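Thymidylate synthase thyX (Helicobacter pylori, PDB 3N3Y) probably catalyses the FAD-dependent reductive methylation of dUMP to dTMP, with methylenetetrahydrofolate as methyl donor and NADPH as reductant, and works as a homotetramer. Local coordinates at residues L77-K91 and T164-L178. Sequence-based numbering, arbitrary orientation.
Sequences LQELSRHRIASLSVK and THLAYSINARSLQNL. With FAD (flavin-adenine dinucleotide), chain F.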
loop_
_atom_site.group_PDB
_atom_site.type_symbol
_atom_site.label_atom_id
_atom_site.label_comp_id
_atom_site.label_asym_id
_atom_site.label_seq_id
_atom_site.Cartn_x
_atom_site.Cartn_y
_atom_site.Cartn_z
ATOM N N LEU A 77 18.740 -9.017 -0.146
ATOM C CA LEU A 77 17.471 -8.999 0.571
ATOM C C LEU A 77 17.153 -7.582 1.073
ATOM O O LEU A 77 16.012 -7.160 1.043
ATOM C CB LEU A 77 17.509 -9.977 1.748
ATOM C CG LEU A 77 16.268 -9.980 2.638
ATOM C CD1 LEU A 77 15.067 -10.499 1.824
ATOM C CD2 LEU A 77 16.481 -10.811 3.902
ATOM N N GLN A 78 18.170 -6.859 1.539
ATOM C CA GLN A 78 17.984 -5.477 2.001
ATOM C C GLN A 78 17.314 -4.648 0.919
ATOM O O GLN A 78 16.425 -3.849 1.203
ATOM C CB GLN A 78 19.329 -4.812 2.357
ATOM C CG GLN A 78 20.025 -5.288 3.625
ATOM C CD GLN A 78 19.552 -4.537 4.867
ATOM O OE1 GLN A 78 18.496 -3.888 4.864
ATOM N NE2 GLN A 78 20.332 -4.619 5.928
ATOM N N GLU A 79 17.748 -4.834 -0.326
ATOM C CA GLU A 79 17.202 -4.071 -1.447
ATOM C C GLU A 79 15.846 -4.596 -1.929
ATOM O O GLU A 79 14.948 -3.818 -2.242
ATOM C CB GLU A 79 18.203 -4.035 -2.601
ATOM C CG GLU A 79 19.570 -3.497 -2.191
ATOM C CD GLU A 79 20.514 -3.317 -3.377
ATOM O OE1 GLU A 79 20.088 -3.607 -4.518
ATOM O OE2 GLU A 79 21.676 -2.880 -3.169
ATOM N N LEU A 80 15.687 -5.912 -1.996
ATOM C CA LEU A 80 14.409 -6.483 -2.415
ATOM C C LEU A 80 13.286 -6.078 -1.446
ATOM O O LEU A 80 12.202 -5.698 -1.873
ATOM C CB LEU A 80 14.510 -8.004 -2.523
ATOM C CG LEU A 80 13.288 -8.766 -3.022
ATOM C CD1 LEU A 80 12.933 -8.319 -4.431
ATOM C CD2 LEU A 80 13.566 -10.269 -2.983
ATOM N N SER A 81 13.569 -6.146 -0.143
ATOM C CA SER A 81 12.652 -5.673 0.910
ATOM C C SER A 81 12.094 -4.262 0.717
ATOM O O SER A 81 11.002 -3.968 1.210
ATOM C CB SER A 81 13.339 -5.740 2.275
ATOM O OG SER A 81 13.424 -7.087 2.681
ATOM N N ARG A 82 12.832 -3.398 0.013
ATOM C CA ARG A 82 12.388 -2.009 -0.215
ATOM C C ARG A 82 11.258 -1.864 -1.249
ATOM O O ARG A 82 10.620 -0.801 -1.348
ATOM C CB ARG A 82 13.570 -1.095 -0.572
ATOM C CG ARG A 82 14.617 -0.968 0.546
ATOM C CD ARG A 82 14.038 -0.232 1.752
ATOM N NE ARG A 82 13.625 1.122 1.381
ATOM C CZ ARG A 82 14.445 2.162 1.316
ATOM N NH1 ARG A 82 15.715 2.019 1.637
ATOM N NH2 ARG A 82 13.996 3.353 0.949
ATOM N N HIS A 83 11.010 -2.914 -2.022
ATOM C CA HIS A 83 9.816 -2.933 -2.874
ATOM C C HIS A 83 8.605 -3.341 -2.045
ATOM O O HIS A 83 8.412 -4.508 -1.722
ATOM C CB HIS A 83 10.017 -3.827 -4.090
ATOM C CG HIS A 83 11.013 -3.276 -5.054
ATOM N ND1 HIS A 83 10.646 -2.534 -6.157
ATOM C CD2 HIS A 83 12.368 -3.320 -5.059
ATOM C CE1 HIS A 83 11.735 -2.161 -6.811
ATOM N NE2 HIS A 83 12.791 -2.618 -6.161
ATOM N N ARG A 84 7.807 -2.346 -1.685
ATOM C CA ARG A 84 6.794 -2.503 -0.663
ATOM C C ARG A 84 5.528 -3.197 -1.169
ATOM O O ARG A 84 4.784 -3.813 -0.393
ATOM C CB ARG A 84 6.465 -1.136 -0.054
ATOM C CG ARG A 84 7.634 -0.560 0.728
ATOM C CD ARG A 84 7.471 0.906 0.943
ATOM N NE ARG A 84 7.590 1.642 -0.309
ATOM C CZ ARG A 84 7.536 2.964 -0.385
ATOM N NH1 ARG A 84 7.366 3.672 0.722
ATOM N NH2 ARG A 84 7.659 3.572 -1.554
ATOM N N ILE A 85 5.276 -3.094 -2.465
ATOM C CA ILE A 85 4.072 -3.696 -3.002
ATOM C C ILE A 85 4.334 -5.126 -3.425
ATOM O O ILE A 85 4.377 -5.447 -4.614
ATOM C CB ILE A 85 3.465 -2.861 -4.110
ATOM C CG1 ILE A 85 3.404 -1.402 -3.646
ATOM C CG2 ILE A 85 2.063 -3.393 -4.445
ATOM C CD1 ILE A 85 2.623 -0.517 -4.576
ATOM N N ALA A 86 4.523 -5.970 -2.408
ATOM C CA ALA A 86 4.824 -7.377 -2.580
ATOM C C ALA A 86 4.702 -8.063 -1.223
ATOM O O ALA A 86 4.613 -7.401 -0.201
ATOM C CB ALA A 86 6.224 -7.558 -3.160
ATOM N N SER A 87 4.697 -9.390 -1.230
ATOM C CA SER A 87 4.613 -10.190 -0.019
ATOM C C SER A 87 5.841 -11.093 0.068
ATOM O O SER A 87 6.203 -11.740 -0.908
ATOM C CB SER A 87 3.350 -11.043 -0.038
ATOM O OG SER A 87 2.219 -10.233 -0.212
ATOM N N LEU A 88 6.480 -11.118 1.234
ATOM C CA LEU A 88 7.686 -11.915 1.452
ATOM C C LEU A 88 7.517 -12.772 2.689
ATOM O O LEU A 88 7.006 -12.290 3.702
ATOM C CB LEU A 88 8.887 -11.018 1.714
ATOM C CG LEU A 88 9.286 -10.005 0.672
ATOM C CD1 LEU A 88 8.376 -8.794 0.743
ATOM C CD2 LEU A 88 10.733 -9.619 0.881
ATOM N N SER A 89 7.961 -14.024 2.614
ATOM C CA SER A 89 8.210 -14.830 3.807
ATOM C C SER A 89 9.647 -15.345 3.739
ATOM O O SER A 89 10.013 -16.107 2.849
ATOM C CB SER A 89 7.219 -15.993 3.933
ATOM O OG SER A 89 5.873 -15.543 3.903
ATOM N N VAL A 90 10.450 -14.922 4.703
ATOM C CA VAL A 90 11.890 -15.070 4.634
ATOM C C VAL A 90 12.416 -15.923 5.764
ATOM O O VAL A 90 12.065 -15.712 6.927
ATOM C CB VAL A 90 12.577 -13.681 4.704
ATOM C CG1 VAL A 90 14.085 -13.807 4.543
ATOM C CG2 VAL A 90 12.004 -12.757 3.627
ATOM N N LYS A 91 13.255 -16.890 5.403
ATOM C CA LYS A 91 14.081 -17.640 6.352
ATOM C C LYS A 91 14.692 -16.703 7.389
ATOM O O LYS A 91 15.432 -15.780 7.048
ATOM C CB LYS A 91 15.218 -18.362 5.605
ATOM C CG LYS A 91 16.217 -19.074 6.513
ATOM C CD LYS A 91 17.294 -19.840 5.751
ATOM C CE LYS A 91 18.434 -20.230 6.710
ATOM N NZ LYS A 91 19.620 -20.774 5.989
ATOM N N THR A 164 20.147 -16.351 2.069
ATOM C CA THR A 164 18.800 -16.450 2.587
ATOM C C THR A 164 17.907 -17.204 1.584
ATOM O O THR A 164 18.327 -17.504 0.462
ATOM C CB THR A 164 18.224 -15.039 2.903
ATOM O OG1 THR A 164 16.997 -15.169 3.636
ATOM C CG2 THR A 164 17.985 -14.257 1.629
ATOM N N HIS A 165 16.673 -17.478 1.999
ATOM C CA HIS A 165 15.703 -18.249 1.229
ATOM C C HIS A 165 14.340 -17.616 1.511
ATOM O O HIS A 165 14.045 -17.243 2.653
ATOM C CB HIS A 165 15.757 -19.704 1.701
ATOM C CG HIS A 165 14.750 -20.615 1.071
ATOM N ND1 HIS A 165 14.291 -21.752 1.707
ATOM C CD2 HIS A 165 14.132 -20.584 -0.132
ATOM C CE1 HIS A 165 13.427 -22.376 0.928
ATOM N NE2 HIS A 165 13.311 -21.686 -0.193
ATOM N N LEU A 166 13.525 -17.440 0.478
ATOM C CA LEU A 166 12.224 -16.827 0.690
ATOM C C LEU A 166 11.154 -17.236 -0.305
ATOM O O LEU A 166 11.440 -17.646 -1.425
ATOM C CB LEU A 166 12.341 -15.297 0.678
ATOM C CG LEU A 166 12.903 -14.702 -0.611
ATOM C CD1 LEU A 166 12.348 -13.329 -0.849
ATOM C CD2 LEU A 166 14.429 -14.674 -0.574
ATOM N N ALA A 167 9.910 -17.128 0.141
ATOM C CA ALA A 167 8.771 -17.088 -0.752
ATOM C C ALA A 167 8.473 -15.613 -1.031
ATOM O O ALA A 167 8.412 -14.775 -0.118
ATOM C CB ALA A 167 7.575 -17.786 -0.130
ATOM N N TYR A 168 8.314 -15.299 -2.303
ATOM C CA TYR A 168 8.074 -13.939 -2.733
ATOM C C TYR A 168 6.840 -13.931 -3.630
ATOM O O TYR A 168 6.814 -14.616 -4.644
ATOM C CB TYR A 168 9.296 -13.443 -3.513
ATOM C CG TYR A 168 9.306 -11.970 -3.840
ATOM C CD1 TYR A 168 9.382 -11.015 -2.827
ATOM C CD2 TYR A 168 9.276 -11.526 -5.160
ATOM C CE1 TYR A 168 9.403 -9.667 -3.118
ATOM C CE2 TYR A 168 9.315 -10.174 -5.461
ATOM C CZ TYR A 168 9.368 -9.252 -4.429
ATOM O OH TYR A 168 9.389 -7.915 -4.699
ATOM N N SER A 169 5.821 -13.159 -3.271
ATOM C CA SER A 169 4.635 -13.049 -4.122
ATOM C C SER A 169 4.416 -11.618 -4.552
ATOM O O SER A 169 4.552 -10.687 -3.757
ATOM C CB SER A 169 3.391 -13.576 -3.409
ATOM O OG SER A 169 3.557 -14.948 -3.110
ATOM N N ILE A 170 4.057 -11.442 -5.813
ATOM C CA ILE A 170 3.972 -10.115 -6.380
ATOM C C ILE A 170 2.991 -10.101 -7.569
ATOM O O ILE A 170 2.883 -11.088 -8.318
ATOM C CB ILE A 170 5.395 -9.629 -6.781
ATOM C CG1 ILE A 170 5.392 -8.180 -7.291
ATOM C CG2 ILE A 170 6.039 -10.579 -7.798
ATOM C CD1 ILE A 170 6.782 -7.655 -7.550
ATOM N N ASN A 171 2.263 -8.998 -7.730
ATOM C CA ASN A 171 1.371 -8.866 -8.879
ATOM C C ASN A 171 2.105 -8.327 -10.113
ATOM O O ASN A 171 3.228 -7.840 -9.998
ATOM C CB ASN A 171 0.101 -8.071 -8.532
ATOM C CG ASN A 171 0.326 -6.567 -8.431
ATOM O OD1 ASN A 171 1.041 -5.958 -9.225
ATOM N ND2 ASN A 171 -0.329 -5.957 -7.463
ATOM N N ALA A 172 1.482 -8.419 -11.287
ATOM C CA ALA A 172 2.182 -8.118 -12.554
ATOM C C ALA A 172 2.570 -6.663 -12.718
ATOM O O ALA A 172 3.600 -6.363 -13.296
ATOM C CB ALA A 172 1.372 -8.573 -13.746
ATOM N N ARG A 173 1.755 -5.753 -12.206
ATOM C CA ARG A 173 2.086 -4.340 -12.272
ATOM C C ARG A 173 3.292 -3.994 -11.394
ATOM O O ARG A 173 4.161 -3.210 -11.778
ATOM C CB ARG A 173 0.887 -3.514 -11.851
ATOM C CG ARG A 173 1.096 -2.013 -11.940
ATOM C CD ARG A 173 -0.158 -1.280 -11.463
ATOM N NE ARG A 173 -0.120 0.130 -11.821
ATOM C CZ ARG A 173 -0.873 1.073 -11.263
ATOM N NH1 ARG A 173 -1.730 0.758 -10.295
ATOM N NH2 ARG A 173 -0.761 2.336 -11.668
ATOM N N SER A 174 3.337 -4.562 -10.198
ATOM C CA SER A 174 4.470 -4.319 -9.314
ATOM C C SER A 174 5.702 -5.027 -9.857
ATOM O O SER A 174 6.802 -4.483 -9.822
ATOM C CB SER A 174 4.174 -4.791 -7.894
ATOM O OG SER A 174 5.182 -4.327 -7.016
ATOM N N LEU A 175 5.510 -6.236 -10.371
ATOM C CA LEU A 175 6.617 -6.974 -10.979
ATOM C C LEU A 175 7.244 -6.190 -12.124
ATOM O O LEU A 175 8.463 -6.191 -12.267
ATOM C CB LEU A 175 6.195 -8.367 -11.450
ATOM C CG LEU A 175 7.310 -9.253 -12.014
ATOM C CD1 LEU A 175 8.496 -9.386 -11.043
ATOM C CD2 LEU A 175 6.751 -10.621 -12.341
ATOM N N GLN A 176 6.428 -5.495 -12.917
ATOM C CA GLN A 176 6.996 -4.674 -13.991
ATOM C C GLN A 176 7.920 -3.608 -13.430
ATOM O O GLN A 176 9.000 -3.399 -13.961
ATOM C CB GLN A 176 5.921 -3.992 -14.843
ATOM C CG GLN A 176 5.156 -4.918 -15.757
ATOM C CD GLN A 176 4.205 -4.151 -16.674
ATOM O OE1 GLN A 176 3.896 -4.593 -17.784
ATOM N NE2 GLN A 176 3.749 -2.994 -16.217
ATOM N N ASN A 177 7.457 -2.906 -12.390
ATOM C CA ASN A 177 8.243 -1.884 -11.707
ATOM C C ASN A 177 9.581 -2.479 -11.219
ATOM O O ASN A 177 10.645 -1.991 -11.568
ATOM C CB ASN A 177 7.424 -1.265 -10.546
ATOM C CG ASN A 177 8.167 -0.112 -9.815
ATOM O OD1 ASN A 177 8.609 0.865 -10.432
ATOM N ND2 ASN A 177 8.298 -0.239 -8.494
ATOM N N LEU A 178 9.505 -3.554 -10.438
ATOM C CA LEU A 178 10.683 -4.273 -9.970
ATOM C C LEU A 178 11.687 -4.559 -11.100
ATOM O O LEU A 178 12.865 -4.207 -10.985
ATOM C CB LEU A 178 10.277 -5.583 -9.284
ATOM C CG LEU A 178 11.406 -6.417 -8.659
ATOM C CD1 LEU A 178 12.241 -5.559 -7.728
ATOM C CD2 LEU A 178 10.857 -7.627 -7.897
HETATM P PA FAD F . 7.418 -0.104 -4.174
HETATM O O1A FAD F . 7.060 -1.557 -4.368
HETATM O O2A FAD F . 7.849 0.280 -2.782
HETATM O O5B FAD F . 6.198 0.790 -4.687
HETATM C C5B FAD F . 5.543 0.489 -5.906
HETATM C C4B FAD F . 4.884 1.781 -6.332
HETATM O O4B FAD F . 3.916 2.131 -5.355
HETATM C C3B FAD F . 5.893 2.916 -6.333
HETATM O O3B FAD F . 6.542 3.049 -7.581
HETATM C C2B FAD F . 5.067 4.122 -5.956
HETATM O O2B FAD F . 4.427 4.589 -7.116
HETATM C C1B FAD F . 3.968 3.520 -5.107
HETATM N N9A FAD F . 4.142 3.679 -3.658
HETATM C C8A FAD F . 4.382 2.666 -2.772
HETATM N N7A FAD F . 4.426 3.212 -1.537
HETATM C C5A FAD F . 4.213 4.544 -1.628
HETATM C C6A FAD F . 4.175 5.552 -0.673
HETATM N N6A FAD F . 4.178 5.261 0.638
HETATM N N1A FAD F . 3.938 6.841 -1.094
HETATM C C2A FAD F . 3.748 7.123 -2.431
HETATM N N3A FAD F . 3.792 6.122 -3.366
HETATM C C4A FAD F . 4.028 4.854 -2.961
HETATM N N1 FAD F . 16.745 3.719 -1.079
HETATM C C2 FAD F . 17.391 4.452 -0.092
HETATM O O2 FAD F . 16.862 4.660 0.998
HETATM N N3 FAD F . 18.652 4.954 -0.312
HETATM C C4 FAD F . 19.270 4.731 -1.525
HETATM O O4 FAD F . 20.400 5.184 -1.709
HETATM C C4X FAD F . 18.621 3.995 -2.521
HETATM N N5 FAD F . 19.237 3.779 -3.726
HETATM C C5X FAD F . 18.619 3.043 -4.712
HETATM C C6 FAD F . 19.290 2.834 -5.918
HETATM C C7 FAD F . 18.682 2.103 -6.927
HETATM C C7M FAD F . 19.407 1.884 -8.229
HETATM C C8 FAD F . 17.408 1.571 -6.727
HETATM C C8M FAD F . 16.764 0.780 -7.830
HETATM C C9 FAD F . 16.734 1.786 -5.520
HETATM C C9A FAD F . 17.340 2.521 -4.496
HETATM N N10 FAD F . 16.705 2.745 -3.278
HETATM C C10 FAD F . 17.352 3.480 -2.296
HETATM C "C1'" FAD F . 15.329 2.193 -2.993
HETATM C "C2'" FAD F . 14.211 3.093 -3.521
HETATM O "O2'" FAD F . 14.191 4.308 -2.813
HETATM C "C3'" FAD F . 12.834 2.415 -3.417
HETATM O "O3'" FAD F . 12.411 2.262 -2.077
HETATM C "C4'" FAD F . 12.816 1.030 -4.066
HETATM O "O4'" FAD F . 13.463 1.102 -5.320
HETATM C "C5'" FAD F . 11.381 0.550 -4.264
HETATM O "O5'" FAD F . 10.800 1.409 -5.228
HETATM P P FAD F . 9.215 1.724 -5.322
HETATM O O1P FAD F . 8.903 2.324 -6.671
HETATM O O2P FAD F . 8.777 2.613 -4.192
HETATM O O3P FAD F . 8.549 0.263 -5.257
HETATM O O HOH W 1 9.859 -6.737 -2.326
HETATM O O HOH W 2 7.904 -2.734 -7.005
HETATM O O HOH W 3 2.290 -7.060 -5.608
HETATM O O HOH W 4 17.688 -14.863 6.147
#
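The ring of H83 is sandwiched between protein and cofactor: CD1 of L178 sits over the centre of one face, 3.4 Å from the centroid in a CH-pi contact, and FAD C5' covers the opposite face. H83 NE2 is hydrogen-bonded to R182, a residue predicted to activate dUMP, while ND1 shares a water with S174 OG, N177 ND2 and FAD O1A. With CG anti to the backbone N (chi1 -170°), the Y168 ring lies beside L88, whose CG meets its edge at Y168 CD1 (3.6 Å), and A86 CB packs 3.5 Å from Y168 OH. L80 CD2 lies over the rim of one ring face. Y168 OH donates to a water 2.7 Å away that in turn donates to the carbonyls of L80 and H83, tying the tyrosine to the turn L80–H83. L80 CD2 also meets L166 CD1 tip to tip at 3.9 Å. Strands 87-90 and 164-171 pair antiparallel, with S87–S169 and S89–A167 as hydrogen-bonded pairs; their serine hydroxyls bond to E61 and H62 of a neighbouring subunit. Where strand 164-171 gives way to helix 172-182, S174 OG donates to I85 O (2.8 Å), tilted 22° from the carbonyl plane. R84 N and NE both donate to FAD O2A and I85 N to FAD O1A, while N177 ND2 donates to O1P of the other phosphate. Strand pairing, the water-bridged tyrosine and the S174 bond are consistent with holding in place a loop that would help offset the pyrophosphate charge, its amides by hydrogen bonding and R84 by its positive charge.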